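Local atomic coordinates of extracellular ligand-binding receptor (Rhodopseudomonas palustris, PDB entry 4F06), a protein that binds p-hydroxybenzoic acid and, as the solute-binding protein of an ABC transporter, probably delivers lignin-derived aromatic acids for uptake. Residues Asn103-Ser108 / Phe121-Asn126; Ser147-Gly152 / Phe199-Ala204. All blocks are in the same frame, centred on the assembly; numbering follows the deposited sequence.

Interaction 1 of 2, residues Asn103-Ser108 / Phe121-Asn126; sequences NAATSS and FTMFQN. With PHB (p-hydroxybenzoic acid), chain B.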
ATOM      1  N   ASN A 103      -1.396  -3.717   3.785  1.00  5.57           N
ATOM      2  CA  ASN A 103      -1.482  -3.220   2.411  1.00  5.97           C
ATOM      3  C   ASN A 103      -2.902  -2.791   2.041  1.00  5.52           C
ATOM      4  O   ASN A 103      -3.132  -1.604   1.720  1.00  6.06           O
ATOM      5  CB  ASN A 103      -0.953  -4.197   1.340  1.00  5.46           C
ATOM      6  CG  ASN A 103      -0.840  -3.513   0.005  1.00  4.63           C
ATOM      7  OD1 ASN A 103       0.054  -2.676  -0.191  1.00  5.94           O
ATOM      8  ND2 ASN A 103      -1.766  -3.796  -0.910  1.00  5.90           N
ATOM      9  N   ALA A 104      -3.855  -3.738   2.039  1.00  5.17           N
ATOM     10  CA  ALA A 104      -5.205  -3.515   1.448  1.00  5.95           C
ATOM     11  C   ALA A 104      -5.677  -2.103   1.764  1.00  4.90           C
ATOM     12  O   ALA A 104      -5.772  -1.700   2.944  1.00  6.03           O
ATOM     13  CB  ALA A 104      -6.145  -4.525   2.045  1.00  6.87           C
ATOM     14  N   ALA A 105      -6.066  -1.348   0.718  1.00  4.66           N
ATOM     15  CA  ALA A 105      -6.012   0.119   0.766  1.00  5.57           C
ATOM     16  C   ALA A 105      -7.406   0.746   0.550  1.00  5.52           C
ATOM     17  O   ALA A 105      -7.525   1.971   0.402  1.00  6.79           O
ATOM     18  CB  ALA A 105      -5.041   0.617  -0.289  1.00  6.09           C
ATOM     19  N   THR A 106      -8.485  -0.043   0.517  1.00  5.80           N
ATOM     20  CA  THR A 106      -9.844   0.531   0.316  1.00  5.86           C
ATOM     21  C   THR A 106     -10.232   1.222   1.640  1.00  6.31           C
ATOM     22  O   THR A 106     -10.085   0.660   2.743  1.00  6.54           O
ATOM     23  CB  THR A 106     -10.809  -0.584  -0.090  1.00  6.25           C
ATOM     24  OG1 THR A 106     -10.383  -1.058  -1.379  1.00  6.44           O
ATOM     25  CG2 THR A 106     -12.267  -0.098  -0.207  1.00  8.02           C
ATOM     26  N   SER A 107     -10.774   2.438   1.526  1.00  5.96           N
ATOM     27  CA  SER A 107     -11.008   3.251   2.743  1.00  6.50           C
ATOM     28  C   SER A 107     -11.892   2.536   3.749  1.00  6.94           C
ATOM     29  O   SER A 107     -11.597   2.557   4.939  1.00  7.30           O
ATOM     30  CB  SER A 107     -11.649   4.601   2.381  1.00  7.09           C
ATOM     31  OG  SER A 107     -10.722   5.470   1.767  1.00  7.41           O
ATOM     32  N   SER A 108     -12.985   1.923   3.302  1.00  6.99           N
ATOM     33  CA  SER A 108     -13.968   1.381   4.228  1.00  7.12           C
ATOM     34  C   SER A 108     -13.489   0.172   5.020  1.00  6.55           C
ATOM     35  O   SER A 108     -14.198  -0.248   5.934  1.00  7.55           O
ATOM     36  CB  SER A 108     -15.261   1.019   3.506  1.00  8.19           C
ATOM     37  OG  SER A 108     -14.988  -0.014   2.567  1.00  9.45           O
ATOM     38  N   PHE A 121      -1.821   2.494   3.600  1.00  5.06           N
ATOM     39  CA  PHE A 121      -2.249   3.715   2.892  1.00  5.16           C
ATOM     40  C   PHE A 121      -3.675   3.474   2.504  1.00  5.22           C
ATOM     41  O   PHE A 121      -4.160   2.329   2.537  1.00  5.73           O
ATOM     42  CB  PHE A 121      -1.360   4.011   1.642  1.00  5.58           C
ATOM     43  CG  PHE A 121      -1.301   2.841   0.648  1.00  5.37           C
ATOM     44  CD1 PHE A 121      -0.410   1.774   0.925  1.00  5.60           C
ATOM     45  CD2 PHE A 121      -2.083   2.798  -0.500  1.00  6.53           C
ATOM     46  CE1 PHE A 121      -0.295   0.697   0.023  1.00  6.69           C
ATOM     47  CE2 PHE A 121      -1.983   1.724  -1.396  1.00  6.17           C
ATOM     48  CZ  PHE A 121      -1.116   0.680  -1.111  1.00  6.55           C
ATOM     49  N   THR A 122      -4.353   4.528   2.063  1.00  5.08           N
ATOM     50  CA  THR A 122      -5.612   4.341   1.302  1.00  5.44           C
ATOM     51  C   THR A 122      -5.500   4.917  -0.091  1.00  5.14           C
ATOM     52  O   THR A 122      -4.620   5.749  -0.401  1.00  5.67           O
ATOM     53  CB  THR A 122      -6.900   4.875   1.982  1.00  5.32           C
ATOM     54  OG1 THR A 122      -6.953   6.296   1.826  1.00  6.25           O
ATOM     55  CG2 THR A 122      -6.969   4.444   3.425  1.00  6.51           C
HETATM   56  N   MSE A 123      -6.365   4.454  -0.973  1.00  5.67           N
HETATM   57  CA  MSE A 123      -6.394   4.985  -2.320  1.00  6.09           C
HETATM   58  C   MSE A 123      -6.764   6.460  -2.349  1.00  5.93           C
HETATM   59  O   MSE A 123      -6.147   7.245  -3.040  1.00  6.60           O
HETATM   60  CB  MSE A 123      -7.348   4.179  -3.194  1.00  6.90           C
HETATM   61  CG  MSE A 123      -6.981   2.687  -3.254  1.00  7.48           C
HETATM   62 SE   MSE A 123      -5.151   2.328  -3.800  0.75  8.16          SE
HETATM   63  CE  MSE A 123      -5.137   3.387  -5.403  1.00  9.13           C
ATOM     64  N   PHE A 124      -7.785   6.859  -1.583  1.00  6.43           N
ATOM     65  CA  PHE A 124      -8.093   8.285  -1.507  1.00  5.76           C
ATOM     66  C   PHE A 124      -6.917   9.124  -1.009  1.00  5.39           C
ATOM     67  O   PHE A 124      -6.668  10.230  -1.501  1.00  6.54           O
ATOM     68  CB  PHE A 124      -9.269   8.489  -0.531  1.00  6.57           C
ATOM     69  CG  PHE A 124     -10.615   8.564  -1.200  1.00  6.88           C
ATOM     70  CD1 PHE A 124     -11.315   7.390  -1.546  1.00  8.28           C
ATOM     71  CD2 PHE A 124     -11.269   9.802  -1.405  1.00  8.56           C
ATOM     72  CE1 PHE A 124     -12.575   7.487  -2.142  1.00  9.75           C
ATOM     73  CE2 PHE A 124     -12.535   9.852  -1.989  1.00  9.50           C
ATOM     74  CZ  PHE A 124     -13.183   8.695  -2.359  1.00 10.48           C
ATOM     75  N   GLN A 125      -6.207   8.588  -0.014  1.00  5.85           N
ATOM     76  CA  GLN A 125      -5.085   9.298   0.579  1.00  5.87           C
ATOM     77  C   GLN A 125      -4.009   9.646  -0.460  1.00  5.60           C
ATOM     78  O   GLN A 125      -3.530  10.777  -0.496  1.00  6.71           O
ATOM     79  CB  GLN A 125      -4.499   8.424   1.683  1.00  6.28           C
ATOM     80  CG  GLN A 125      -3.394   9.081   2.520  1.00  6.26           C
ATOM     81  CD  GLN A 125      -3.051   8.153   3.674  1.00  4.85           C
ATOM     82  OE1 GLN A 125      -2.874   6.926   3.491  1.00  5.57           O
ATOM     83  NE2 GLN A 125      -2.977   8.706   4.872  1.00  5.94           N
ATOM     84  N   ASN A 126      -3.656   8.692  -1.328  1.00  5.83           N
ATOM     85  CA  ASN A 126      -2.656   8.937  -2.365  1.00  6.05           C
ATOM     86  C   ASN A 126      -3.247   9.592  -3.612  1.00  6.70           C
ATOM     87  O   ASN A 126      -2.530  10.305  -4.339  1.00  7.82           O
ATOM     88  CB  ASN A 126      -1.935   7.642  -2.774  1.00  6.71           C
ATOM     89  CG  ASN A 126      -0.962   7.119  -1.722  1.00  6.77           C
ATOM     90  OD1 ASN A 126      -0.826   5.865  -1.502  1.00  8.98           O
ATOM     91  ND2 ASN A 126      -0.256   8.030  -1.117  1.00  5.90           N
TER
HETATM   92  C1' PHB B 401      -5.803  -3.718  -2.578  1.00  5.03           C
HETATM   93  O1' PHB B 401      -6.334  -3.003  -1.717  1.00  5.40           O
HETATM   94  O2' PHB B 401      -6.365  -4.767  -3.046  1.00  5.57           O
HETATM   95  C1  PHB B 401      -4.478  -3.288  -3.124  1.00  5.47           C
HETATM   96  C2  PHB B 401      -4.103  -1.931  -3.089  1.00  5.23           C
HETATM   97  C3  PHB B 401      -2.909  -1.526  -3.634  1.00  5.87           C
HETATM   98  C4  PHB B 401      -2.080  -2.436  -4.255  1.00  5.78           C
HETATM   99  C5  PHB B 401      -2.433  -3.769  -4.308  1.00  6.07           C
HETATM  100  C6  PHB B 401      -3.632  -4.210  -3.762  1.00  6.13           C
HETATM  101  O4  PHB B 401      -0.923  -2.079  -4.848  1.00  6.32           O
HETATM  102  O   HOH W   1      -9.347   4.750  -0.470  1.00  8.10           O
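Over one face of the Phe121 ring stands Asn103 O, displaced toward the rim, while C3 of the bound p-hydroxybenzoic acid meets the ring edge. The Asn103 side chain runs beside Phe121 in the same direction, its amide turned 76° from the ring plane, with Asn103 OD1 3.4 Å from Phe121 CE1; Asn103 ND2 is hydrogen-bonded to Tyr80 O. Phe121 CG sits between its backbone N and carbonyl carbon (chi1 56°), which brings the ring back to the Ala105 methyl: Ala105 CB approaches obliquely, 3.4 Å from Phe121 CE2. The same methyl touches the selenium of selenomethionine Met123. At the Phe124 ring a water lies in plane at the edge, and Ser107 OG comes in obliquely.

This water accepts from Phe124 N and donates to Ser107 OG, 2.7 Å away. Thr122 and Gln125 form a capping box at the start of helix 123-136, and Asp365 bonds both Ser107 OG and Thr122 OG1. Ala105 O receives Met123 N at 3.1 Å, while Ala105 N donates to ligand O1' at 3.0 Å. One residue therefore joins the ligand carboxylate to the first turn of the helix through its two backbone polar groups.

Interaction 2 of 2, residues Ser147-Gly152 / Phe199-Ala204; sequences SDYGPG and FTFLPA. With PHB (p-hydroxybenzoic acid), chain B; SO4 (sulfate ion), chain E.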
ATOM      1  N   SER A 147      -8.212  -0.754 -12.138  1.00  7.11           N
ATOM      2  CA  SER A 147      -8.685  -2.139 -11.996  1.00  7.56           C
ATOM      3  C   SER A 147     -10.088  -2.115 -11.372  1.00  7.31           C
ATOM      4  O   SER A 147     -10.363  -1.363 -10.423  1.00  7.37           O
ATOM      5  CB  SER A 147      -7.720  -2.957 -11.159  1.00  8.08           C
ATOM      6  OG  SER A 147      -6.479  -3.022 -11.832  1.00  8.46           O
ATOM      7  N   ASP A 148     -10.937  -3.030 -11.846  1.00  8.43           N
ATOM      8  CA  ASP A 148     -12.356  -3.029 -11.478  1.00  8.39           C
ATOM      9  C   ASP A 148     -12.605  -3.822 -10.194  1.00  8.16           C
ATOM     10  O   ASP A 148     -13.171  -4.928 -10.200  1.00 11.33           O
ATOM     11  CB  ASP A 148     -13.152  -3.647 -12.627  1.00  9.76           C
ATOM     12  CG  ASP A 148     -14.635  -3.539 -12.412  1.00 11.14           C
ATOM     13  OD1 ASP A 148     -15.084  -2.703 -11.597  1.00 13.56           O
ATOM     14  OD2 ASP A 148     -15.341  -4.305 -13.094  1.00 17.62           O
ATOM     15  N   TYR A 149     -12.196  -3.258  -9.065  1.00  8.03           N
ATOM     16  CA  TYR A 149     -12.555  -3.793  -7.745  1.00  7.44           C
ATOM     17  C   TYR A 149     -12.332  -2.673  -6.732  1.00  7.15           C
ATOM     18  O   TYR A 149     -11.951  -1.566  -7.091  1.00  7.79           O
ATOM     19  CB  TYR A 149     -11.802  -5.111  -7.385  1.00  7.72           C
ATOM     20  CG  TYR A 149     -10.331  -4.969  -6.972  1.00  6.70           C
ATOM     21  CD1 TYR A 149      -9.382  -4.281  -7.759  1.00  8.16           C
ATOM     22  CD2 TYR A 149      -9.892  -5.597  -5.824  1.00  7.09           C
ATOM     23  CE1 TYR A 149      -8.052  -4.197  -7.336  1.00  7.96           C
ATOM     24  CE2 TYR A 149      -8.564  -5.514  -5.405  1.00  6.40           C
ATOM     25  CZ  TYR A 149      -7.663  -4.797  -6.166  1.00  6.27           C
ATOM     26  OH  TYR A 149      -6.340  -4.709  -5.772  1.00  6.79           O
ATOM     27  N   GLY A 150     -12.541  -2.967  -5.448  1.00  7.94           N
ATOM     28  CA  GLY A 150     -12.636  -1.966  -4.376  1.00  8.14           C
ATOM     29  C   GLY A 150     -11.677  -0.781  -4.482  1.00  7.43           C
ATOM     30  O   GLY A 150     -12.121   0.362  -4.544  1.00  8.38           O
ATOM     31  N   PRO A 151     -10.357  -1.015  -4.479  1.00  6.83           N
ATOM     32  CA  PRO A 151      -9.441   0.121  -4.389  1.00  6.35           C
ATOM     33  C   PRO A 151      -9.403   0.900  -5.713  1.00  5.95           C
ATOM     34  O   PRO A 151      -9.156   2.109  -5.703  1.00  7.28           O
ATOM     35  CB  PRO A 151      -8.090  -0.543  -4.047  1.00  7.62           C
ATOM     36  CG  PRO A 151      -8.224  -1.945  -4.572  1.00  7.78           C
ATOM     37  CD  PRO A 151      -9.671  -2.317  -4.317  1.00  7.68           C
ATOM     38  N   GLY A 152      -9.643   0.231  -6.850  1.00  6.42           N
ATOM     39  CA  GLY A 152      -9.725   0.960  -8.124  1.00  7.73           C
ATOM     40  C   GLY A 152     -10.914   1.896  -8.175  1.00  6.53           C
ATOM     41  O   GLY A 152     -10.823   3.026  -8.657  1.00  7.52           O
ATOM     42  N   PHE A 199      -4.791   8.912 -15.683  1.00  7.71           N
ATOM     43  CA  PHE A 199      -4.619   8.567 -14.272  1.00  7.12           C
ATOM     44  C   PHE A 199      -4.943   7.091 -14.115  1.00  6.71           C
ATOM     45  O   PHE A 199      -5.998   6.650 -14.577  1.00  7.94           O
ATOM     46  CB  PHE A 199      -5.536   9.381 -13.345  1.00  7.23           C
ATOM     47  CG  PHE A 199      -5.504   8.848 -11.942  1.00  7.72           C
ATOM     48  CD1 PHE A 199      -4.349   9.007 -11.149  1.00 10.07           C
ATOM     49  CD2 PHE A 199      -6.583   8.139 -11.440  1.00  8.94           C
ATOM     50  CE1 PHE A 199      -4.281   8.463  -9.869  1.00  8.89           C
ATOM     51  CE2 PHE A 199      -6.525   7.600 -10.158  1.00  9.77           C
ATOM     52  CZ  PHE A 199      -5.390   7.773  -9.369  1.00  8.87           C
ATOM     53  N   THR A 200      -4.050   6.332 -13.479  1.00  6.94           N
ATOM     54  CA  THR A 200      -4.263   4.904 -13.330  1.00  7.31           C
ATOM     55  C   THR A 200      -3.889   4.359 -11.972  1.00  6.87           C
ATOM     56  O   THR A 200      -2.980   4.839 -11.276  1.00  7.44           O
ATOM     57  CB  THR A 200      -3.515   4.138 -14.464  1.00  8.45           C
ATOM     58  OG1 THR A 200      -3.919   2.761 -14.495  1.00  9.67           O
ATOM     59  CG2 THR A 200      -2.039   4.182 -14.235  1.00 10.10           C
ATOM     60  N   PHE A 201      -4.626   3.313 -11.607  1.00  6.75           N
ATOM     61  CA  PHE A 201      -4.266   2.399 -10.542  1.00  6.26           C
ATOM     62  C   PHE A 201      -4.554   0.963 -11.001  1.00  6.10           C
ATOM     63  O   PHE A 201      -5.647   0.709 -11.548  1.00  7.07           O
ATOM     64  CB  PHE A 201      -5.127   2.614  -9.274  1.00  7.06           C
ATOM     65  CG  PHE A 201      -5.088   1.420  -8.342  1.00  6.62           C
ATOM     66  CD1 PHE A 201      -3.985   1.149  -7.512  1.00  7.33           C
ATOM     67  CD2 PHE A 201      -6.159   0.502  -8.348  1.00  7.53           C
ATOM     68  CE1 PHE A 201      -3.920   0.023  -6.729  1.00  7.17           C
ATOM     69  CE2 PHE A 201      -6.095  -0.638  -7.549  1.00  8.43           C
ATOM     70  CZ  PHE A 201      -4.989  -0.887  -6.743  1.00  7.40           C
ATOM     71  N   LEU A 202      -3.593   0.068 -10.762  1.00  6.21           N
ATOM     72  CA  LEU A 202      -3.823  -1.375 -10.775  1.00  6.66           C
ATOM     73  C   LEU A 202      -3.016  -1.877  -9.576  1.00  6.79           C
ATOM     74  O   LEU A 202      -2.049  -1.240  -9.161  1.00  6.74           O
ATOM     75  CB  LEU A 202      -3.315  -2.040 -12.066  1.00  7.48           C
ATOM     76  CG  LEU A 202      -3.700  -1.384 -13.401  1.00  7.01           C
ATOM     77  CD1 LEU A 202      -2.705  -0.308 -13.812  1.00  8.28           C
ATOM     78  CD2 LEU A 202      -3.770  -2.449 -14.470  1.00  8.74           C
ATOM     79  N   PRO A 203      -3.331  -3.051  -9.013  1.00  6.34           N
ATOM     80  CA  PRO A 203      -2.544  -3.565  -7.872  1.00  6.32           C
ATOM     81  C   PRO A 203      -1.123  -3.858  -8.347  1.00  6.23           C
ATOM     82  O   PRO A 203      -0.888  -4.402  -9.456  1.00  7.29           O
ATOM     83  CB  PRO A 203      -3.274  -4.868  -7.491  1.00  7.56           C
ATOM     84  CG  PRO A 203      -4.035  -5.249  -8.743  1.00  7.56           C
ATOM     85  CD  PRO A 203      -4.453  -3.928  -9.386  1.00  7.08           C
ATOM     86  N   ALA A 204      -0.155  -3.484  -7.511  1.00  5.69           N
ATOM     87  CA  ALA A 204       1.257  -3.684  -7.886  1.00  6.87           C
ATOM     88  C   ALA A 204       1.523  -5.154  -8.131  1.00  6.95           C
ATOM     89  O   ALA A 204       1.112  -6.039  -7.385  1.00  7.24           O
ATOM     90  CB  ALA A 204       2.126  -3.157  -6.788  1.00  7.62           C
TER
HETATM   91  C1' PHB B 401      -5.803  -3.718  -2.578  1.00  5.03           C
HETATM   92  O1' PHB B 401      -6.334  -3.003  -1.717  1.00  5.40           O
HETATM   93  O2' PHB B 401      -6.365  -4.767  -3.046  1.00  5.57           O
HETATM   94  C1  PHB B 401      -4.478  -3.288  -3.124  1.00  5.47           C
HETATM   95  C2  PHB B 401      -4.103  -1.931  -3.089  1.00  5.23           C
HETATM   96  C3  PHB B 401      -2.909  -1.526  -3.634  1.00  5.87           C
HETATM   97  C4  PHB B 401      -2.080  -2.436  -4.255  1.00  5.78           C
HETATM   98  C5  PHB B 401      -2.433  -3.769  -4.308  1.00  6.07           C
HETATM   99  C6  PHB B 401      -3.632  -4.210  -3.762  1.00  6.13           C
HETATM  100  O4  PHB B 401      -0.923  -2.079  -4.848  1.00  6.32           O
HETATM  101  S   SO4 E 404     -13.877  -6.234  -4.022  1.00 16.77           S
HETATM  102  O1  SO4 E 404     -12.815  -7.166  -4.561  1.00 14.59           O
HETATM  103  O2  SO4 E 404     -14.977  -7.110  -3.559  1.00 25.02           O
HETATM  104  O3  SO4 E 404     -13.038  -5.392  -3.183  1.00 27.06           O
HETATM  105  O4  SO4 E 404     -14.370  -5.342  -5.070  1.00 22.39           O
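Phe201 packs closely against the start of helix 150-165: Phe201 CD2 lies 3.6 Å from Gly152 CA, and Phe201 CE2 is 3.9 Å from Pro151 CG, both approaching the ring obliquely. With Phe201 CG anti to the backbone N (chi1 161°), the ring extends alongside Pro151 and Gly152 as far as the ligand, whose C3 sits at the ring edge, 3.6 Å from Phe201 CE1. Close contacts continue at Ser147, where Ser147 OG rests against the Leu202-Pro203 junction, 3.3 Å from both Leu202 CA and Pro203 CD. A backbone bond from Ser147 N to Phe201 O (3.0 Å) holds the corner together.

Strands 141-147 and 197-201 are parallel neighbours in the sheet of one lobe of this periplasmic binding protein, and the contact joins the C-terminal ends of the two strands and the turns that carry each into a helix, 150-165 and 206-217. The ligand rests on these turns. Ala204 N points almost directly at the ligand's phenolic O4, with an N-H...O angle of 176°, and Pro203 CB packs against its ring.

Tyr149, partly exposed, touches the other segment more sparsely. Its side chain crosses Phe201 at about a right angle, with Tyr149 CE1 4.1 Å from Phe201 CE2, and Pro151 CD lies over the centre of one face of the tyrosine ring. Tyr149 OH donates to carboxylate O2' at 2.7 Å. On the outer side a sulfate ion, probably from the crystallisation liquor, places O1 at the edge of the tyrosine ring and accepts weak bonds from Gly150 N.

Interactions 1 and 2 lie about 11 Å apart, centre to centre, and meet around one p-hydroxybenzoic acid molecule. Residues 103-108 follow a strand of one sheet, whereas the segments of interaction 2 span the C-terminal ends of two parallel strands of the other sheet, so the ligand is held from both lobes, consistent with a closed, liganded state. Its carboxylate is shared: interaction 1 takes O1' and interaction 2 takes O2', while Thr82 and Asp232 also bond the ligand. Direct packing joins the contacts too. Met123 CE lies 3.3 Å from Phe201 CD1, Met123 CG is 3.3 Å from Pro151 O, and Thr106 OG1, which is hydrogen-bonded to Thr82, comes within 3.1 Å of Pro151 N.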